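Local structure of magnesium transporter (Enterococcus faecalis, 2OUX) at residues L132-T144 with S213-Q225. The protein is the cytosolic part, with an N domain and a CBS pair, of a membrane protein that probably transports magnesium ions. Residues are numbered along the deposited sequence; the frame is centred on the assembly and turned at random.
Sequences LHYEDETAGAIMT and SVHVGDDQEDVAQ. With MG (magnesium ion), chain D.
Three backbone N-H groups, those of Gln220, Ala139 and Gly140, carry the polar part of this contact, where the start of one helix docks on the entry to another. Gln220 N gives a nearly straight bond to Glu137 O (3.0 Å, 168° at the hydrogen). In return Ala139 N reaches Asp218 O at 3.0 Å, the two bonds forming a single beta bridge between Thr138 and Asp219. Gly140 N then binds a lone pair of Val216 O at 2.9 Å, so the first N-H groups of the short 139-142 helix, which lack a preceding turn to serve them, find carbonyl partners across the interface. Other donors are satisfied within their own segment. Thr138 OG1, set between its backbone N and carbonyl carbon (chi1 65°), donates in the carbonyl plane to Glu135 O, which also accepts from Thr138 N and so closes a type II turn. Asp219 is the N-cap of helix 220-230, its OD2 taking a weak capping bond from Glu221 N.

Apolar contacts flank this network. Val216 CG2 lies over one face of the Tyr134 ring, 3.7 Å from its centroid, in a CH-pi contact, and packs tightly against Gly140 CA at 3.5 Å. Ile142 CD1 meets Gln220 CB at 4.0 Å. The Gln220 amide passes obliquely beside Glu137, while its NE2 donates to Glu260 OE2; Glu137 and Glu260 both belong to one magnesium-binding site. Ala141 O, turned to another magnesium ion, coordinates it at 2.1 Å with four waters and Asp103. The contact thus joins 132-144 to the beginning of the second CBS domain: the backbones of Val214 and Val216 hydrogen-bond to strand 234-238, and Tyr134, Met143 and Val223 pack on strand 244-249.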
loop_
_atom_site.group_PDB
_atom_site.type_symbol
_atom_site.label_atom_id
_atom_site.label_comp_id
_atom_site.label_asym_id
_atom_site.label_seq_id
_atom_site.Cartn_x
_atom_site.Cartn_y
_atom_site.Cartn_z
ATOM N N LEU A 132 -1.666 -23.901 6.277
ATOM C CA LEU A 132 -0.534 -24.596 6.890
ATOM C C LEU A 132 0.034 -25.606 5.906
ATOM O O LEU A 132 1.195 -25.998 6.006
ATOM C CB LEU A 132 -0.966 -25.335 8.156
ATOM C CG LEU A 132 -0.985 -24.568 9.477
ATOM C CD1 LEU A 132 -1.645 -25.430 10.531
ATOM C CD2 LEU A 132 0.437 -24.199 9.895
ATOM N N HIS A 133 -0.803 -26.015 4.958
ATOM C CA HIS A 133 -0.432 -26.992 3.934
ATOM C C HIS A 133 0.583 -26.482 2.923
ATOM O O HIS A 133 1.356 -27.262 2.370
ATOM C CB HIS A 133 -1.676 -27.446 3.165
ATOM C CG HIS A 133 -2.604 -28.304 3.958
ATOM N ND1 HIS A 133 -2.294 -29.590 4.339
ATOM C CD2 HIS A 133 -3.857 -28.067 4.431
ATOM C CE1 HIS A 133 -3.309 -30.112 5.007
ATOM N NE2 HIS A 133 -4.268 -29.204 5.075
ATOM N N TYR A 134 0.577 -25.177 2.675
ATOM C CA TYR A 134 1.482 -24.584 1.696
ATOM C C TYR A 134 2.949 -24.607 2.077
ATOM O O TYR A 134 3.318 -24.320 3.216
ATOM C CB TYR A 134 1.036 -23.158 1.391
ATOM C CG TYR A 134 -0.367 -23.123 0.852
ATOM C CD1 TYR A 134 -0.690 -23.778 -0.334
ATOM C CD2 TYR A 134 -1.384 -22.471 1.541
ATOM C CE1 TYR A 134 -1.985 -23.783 -0.822
ATOM C CE2 TYR A 134 -2.689 -22.472 1.062
ATOM C CZ TYR A 134 -2.981 -23.127 -0.123
ATOM O OH TYR A 134 -4.266 -23.120 -0.619
ATOM N N GLU A 135 3.776 -24.955 1.095
ATOM C CA GLU A 135 5.223 -25.047 1.255
ATOM C C GLU A 135 5.821 -23.689 1.580
ATOM O O GLU A 135 5.454 -22.677 0.987
ATOM C CB GLU A 135 5.871 -25.564 -0.042
ATOM C CG GLU A 135 5.337 -26.901 -0.544
ATOM C CD GLU A 135 6.095 -28.088 0.027
ATOM O OE1 GLU A 135 5.526 -29.203 0.042
ATOM O OE2 GLU A 135 7.263 -27.907 0.446
ATOM N N ASP A 136 6.759 -23.677 2.512
ATOM C CA ASP A 136 7.421 -22.452 2.895
ATOM C C ASP A 136 8.033 -21.757 1.671
ATOM O O ASP A 136 8.617 -22.407 0.800
ATOM C CB ASP A 136 8.515 -22.764 3.917
ATOM C CG ASP A 136 9.166 -21.517 4.473
ATOM O OD1 ASP A 136 10.374 -21.316 4.229
ATOM O OD2 ASP A 136 8.467 -20.734 5.156
ATOM N N GLU A 137 7.870 -20.438 1.614
ATOM C CA GLU A 137 8.408 -19.592 0.554
ATOM C C GLU A 137 7.622 -19.534 -0.745
ATOM O O GLU A 137 8.109 -19.008 -1.745
ATOM C CB GLU A 137 9.869 -19.952 0.269
ATOM C CG GLU A 137 10.740 -19.931 1.515
ATOM C CD GLU A 137 12.203 -19.691 1.214
ATOM O OE1 GLU A 137 12.777 -20.408 0.362
ATOM O OE2 GLU A 137 12.784 -18.781 1.839
ATOM N N THR A 138 6.403 -20.064 -0.720
ATOM C CA THR A 138 5.510 -20.022 -1.874
ATOM C C THR A 138 4.399 -19.025 -1.532
ATOM O O THR A 138 4.171 -18.717 -0.363
ATOM C CB THR A 138 4.838 -21.377 -2.143
ATOM O OG1 THR A 138 3.976 -21.703 -1.043
ATOM C CG2 THR A 138 5.890 -22.478 -2.341
ATOM N N ALA A 139 3.696 -18.544 -2.551
ATOM C CA ALA A 139 2.613 -17.593 -2.346
ATOM C C ALA A 139 1.629 -18.036 -1.267
ATOM O O ALA A 139 1.171 -17.218 -0.468
ATOM C CB ALA A 139 1.875 -17.369 -3.642
ATOM N N GLY A 140 1.288 -19.321 -1.252
ATOM C CA GLY A 140 0.344 -19.805 -0.261
ATOM C C GLY A 140 0.874 -19.640 1.150
ATOM O O GLY A 140 0.115 -19.476 2.098
ATOM N N ALA A 141 2.193 -19.672 1.273
ATOM C CA ALA A 141 2.846 -19.541 2.553
ATOM C C ALA A 141 2.933 -18.099 3.026
ATOM O O ALA A 141 3.121 -17.873 4.203
ATOM C CB ALA A 141 4.236 -20.153 2.492
ATOM N N ILE A 142 2.806 -17.116 2.136
ATOM C CA ILE A 142 2.892 -15.731 2.589
ATOM C C ILE A 142 1.609 -14.939 2.358
ATOM O O ILE A 142 1.553 -13.750 2.647
ATOM C CB ILE A 142 4.055 -14.982 1.910
ATOM C CG1 ILE A 142 3.885 -15.020 0.397
ATOM C CG2 ILE A 142 5.393 -15.607 2.333
ATOM C CD1 ILE A 142 4.820 -14.080 -0.331
HETATM N N MSE A 143 0.578 -15.601 1.844
HETATM C CA MSE A 143 -0.694 -14.938 1.593
HETATM C C MSE A 143 -1.583 -15.025 2.827
HETATM O O MSE A 143 -1.259 -15.713 3.795
HETATM C CB MSE A 143 -1.426 -15.600 0.431
HETATM C CG MSE A 143 -1.993 -16.966 0.776
HETATM SE SE MSE A 143 -3.029 -17.725 -0.669
HETATM C CE MSE A 143 -4.060 -19.016 0.347
ATOM N N THR A 144 -2.709 -14.328 2.792
ATOM C CA THR A 144 -3.644 -14.383 3.904
ATOM C C THR A 144 -5.056 -14.373 3.336
ATOM O O THR A 144 -5.282 -13.937 2.206
ATOM C CB THR A 144 -3.418 -13.234 4.906
ATOM O OG1 THR A 144 -3.978 -13.611 6.167
ATOM C CG2 THR A 144 -4.057 -11.935 4.418
ATOM N N SER A 213 -2.941 -11.531 -11.072
ATOM C CA SER A 213 -2.900 -12.426 -9.927
ATOM C C SER A 213 -1.724 -13.375 -10.071
ATOM O O SER A 213 -1.083 -13.421 -11.122
ATOM C CB SER A 213 -4.198 -13.235 -9.819
ATOM O OG SER A 213 -4.364 -14.097 -10.931
ATOM N N VAL A 214 -1.449 -14.121 -9.005
ATOM C CA VAL A 214 -0.361 -15.088 -8.976
ATOM C C VAL A 214 -0.943 -16.433 -8.559
ATOM O O VAL A 214 -2.046 -16.491 -8.003
ATOM C CB VAL A 214 0.730 -14.666 -7.963
ATOM C CG1 VAL A 214 1.305 -13.318 -8.357
ATOM C CG2 VAL A 214 0.141 -14.593 -6.551
ATOM N N HIS A 215 -0.202 -17.506 -8.829
ATOM C CA HIS A 215 -0.640 -18.858 -8.489
ATOM C C HIS A 215 -0.136 -19.203 -7.091
ATOM O O HIS A 215 0.972 -18.837 -6.722
ATOM C CB HIS A 215 -0.090 -19.870 -9.508
ATOM C CG HIS A 215 -0.503 -21.287 -9.237
ATOM N ND1 HIS A 215 -1.793 -21.736 -9.418
ATOM C CD2 HIS A 215 0.205 -22.355 -8.787
ATOM C CE1 HIS A 215 -1.866 -23.017 -9.093
ATOM N NE2 HIS A 215 -0.665 -23.412 -8.707
ATOM N N VAL A 216 -0.944 -19.919 -6.322
ATOM C CA VAL A 216 -0.569 -20.265 -4.953
ATOM C C VAL A 216 0.802 -20.951 -4.796
ATOM O O VAL A 216 1.440 -20.857 -3.743
ATOM C CB VAL A 216 -1.678 -21.125 -4.297
ATOM C CG1 VAL A 216 -1.857 -22.433 -5.054
ATOM C CG2 VAL A 216 -1.350 -21.361 -2.843
ATOM N N GLY A 217 1.271 -21.611 -5.851
ATOM C CA GLY A 217 2.553 -22.287 -5.775
ATOM C C GLY A 217 3.739 -21.489 -6.290
ATOM O O GLY A 217 4.867 -21.980 -6.255
ATOM N N ASP A 218 3.506 -20.265 -6.759
ATOM C CA ASP A 218 4.600 -19.455 -7.282
ATOM C C ASP A 218 5.598 -19.083 -6.205
ATOM O O ASP A 218 5.263 -19.028 -5.026
ATOM C CB ASP A 218 4.076 -18.184 -7.947
ATOM C CG ASP A 218 3.068 -18.471 -9.035
ATOM O OD1 ASP A 218 3.162 -19.546 -9.666
ATOM O OD2 ASP A 218 2.186 -17.617 -9.263
ATOM N N ASP A 219 6.829 -18.819 -6.626
ATOM C CA ASP A 219 7.899 -18.466 -5.709
ATOM C C ASP A 219 7.812 -17.034 -5.210
ATOM O O ASP A 219 7.718 -16.101 -6.006
ATOM C CB ASP A 219 9.252 -18.671 -6.379
ATOM C CG ASP A 219 10.405 -18.301 -5.472
ATOM O OD1 ASP A 219 10.568 -18.952 -4.423
ATOM O OD2 ASP A 219 11.145 -17.355 -5.803
ATOM N N GLN A 220 7.887 -16.860 -3.893
ATOM C CA GLN A 220 7.800 -15.526 -3.313
ATOM C C GLN A 220 8.592 -14.475 -4.086
ATOM O O GLN A 220 8.126 -13.355 -4.261
ATOM C CB GLN A 220 8.231 -15.543 -1.840
ATOM C CG GLN A 220 9.678 -15.949 -1.569
ATOM C CD GLN A 220 9.976 -16.015 -0.082
ATOM O OE1 GLN A 220 9.109 -16.380 0.706
ATOM N NE2 GLN A 220 11.201 -15.681 0.307
ATOM N N GLU A 221 9.781 -14.814 -4.565
ATOM C CA GLU A 221 10.551 -13.824 -5.312
ATOM C C GLU A 221 9.792 -13.342 -6.548
ATOM O O GLU A 221 9.862 -12.165 -6.910
ATOM C CB GLU A 221 11.929 -14.380 -5.714
ATOM C CG GLU A 221 13.002 -14.205 -4.623
ATOM C CD GLU A 221 14.441 -14.411 -5.120
ATOM O OE1 GLU A 221 14.795 -15.555 -5.493
ATOM O OE2 GLU A 221 15.217 -13.427 -5.131
ATOM N N ASP A 222 9.065 -14.248 -7.196
ATOM C CA ASP A 222 8.302 -13.874 -8.382
ATOM C C ASP A 222 7.138 -12.993 -7.955
ATOM O O ASP A 222 6.801 -12.019 -8.630
ATOM C CB ASP A 222 7.780 -15.114 -9.122
ATOM C CG ASP A 222 8.900 -15.964 -9.698
ATOM O OD1 ASP A 222 9.905 -15.388 -10.173
ATOM O OD2 ASP A 222 8.774 -17.207 -9.683
ATOM N N VAL A 223 6.537 -13.341 -6.823
ATOM C CA VAL A 223 5.426 -12.574 -6.297
ATOM C C VAL A 223 5.918 -11.170 -5.998
ATOM O O VAL A 223 5.292 -10.189 -6.384
ATOM C CB VAL A 223 4.875 -13.222 -5.023
ATOM C CG1 VAL A 223 3.853 -12.308 -4.349
ATOM C CG2 VAL A 223 4.232 -14.549 -5.388
ATOM N N ALA A 224 7.055 -11.081 -5.324
ATOM C CA ALA A 224 7.647 -9.797 -4.982
ATOM C C ALA A 224 7.895 -8.975 -6.244
ATOM O O ALA A 224 7.689 -7.759 -6.248
ATOM C CB ALA A 224 8.951 -10.020 -4.244
ATOM N N GLN A 225 8.332 -9.637 -7.316
ATOM C CA GLN A 225 8.621 -8.932 -8.563
ATOM C C GLN A 225 7.352 -8.322 -9.154
ATOM O O GLN A 225 7.379 -7.219 -9.704
ATOM C CB GLN A 225 9.271 -9.881 -9.583
ATOM C CG GLN A 225 9.788 -9.181 -10.843
ATOM C CD GLN A 225 10.795 -8.091 -10.522
ATOM O OE1 GLN A 225 11.669 -8.276 -9.677
ATOM N NE2 GLN A 225 10.687 -6.959 -11.202
HETATM MG MG MG D . 3.468 -17.802 6.295
HETATM O O HOH W 1 3.904 -20.141 6.005
HETATM O O HOH W 2 5.570 -17.955 6.008
HETATM O O HOH W 3 3.711 -15.563 6.174
HETATM O O HOH W 4 1.412 -17.826 6.710
#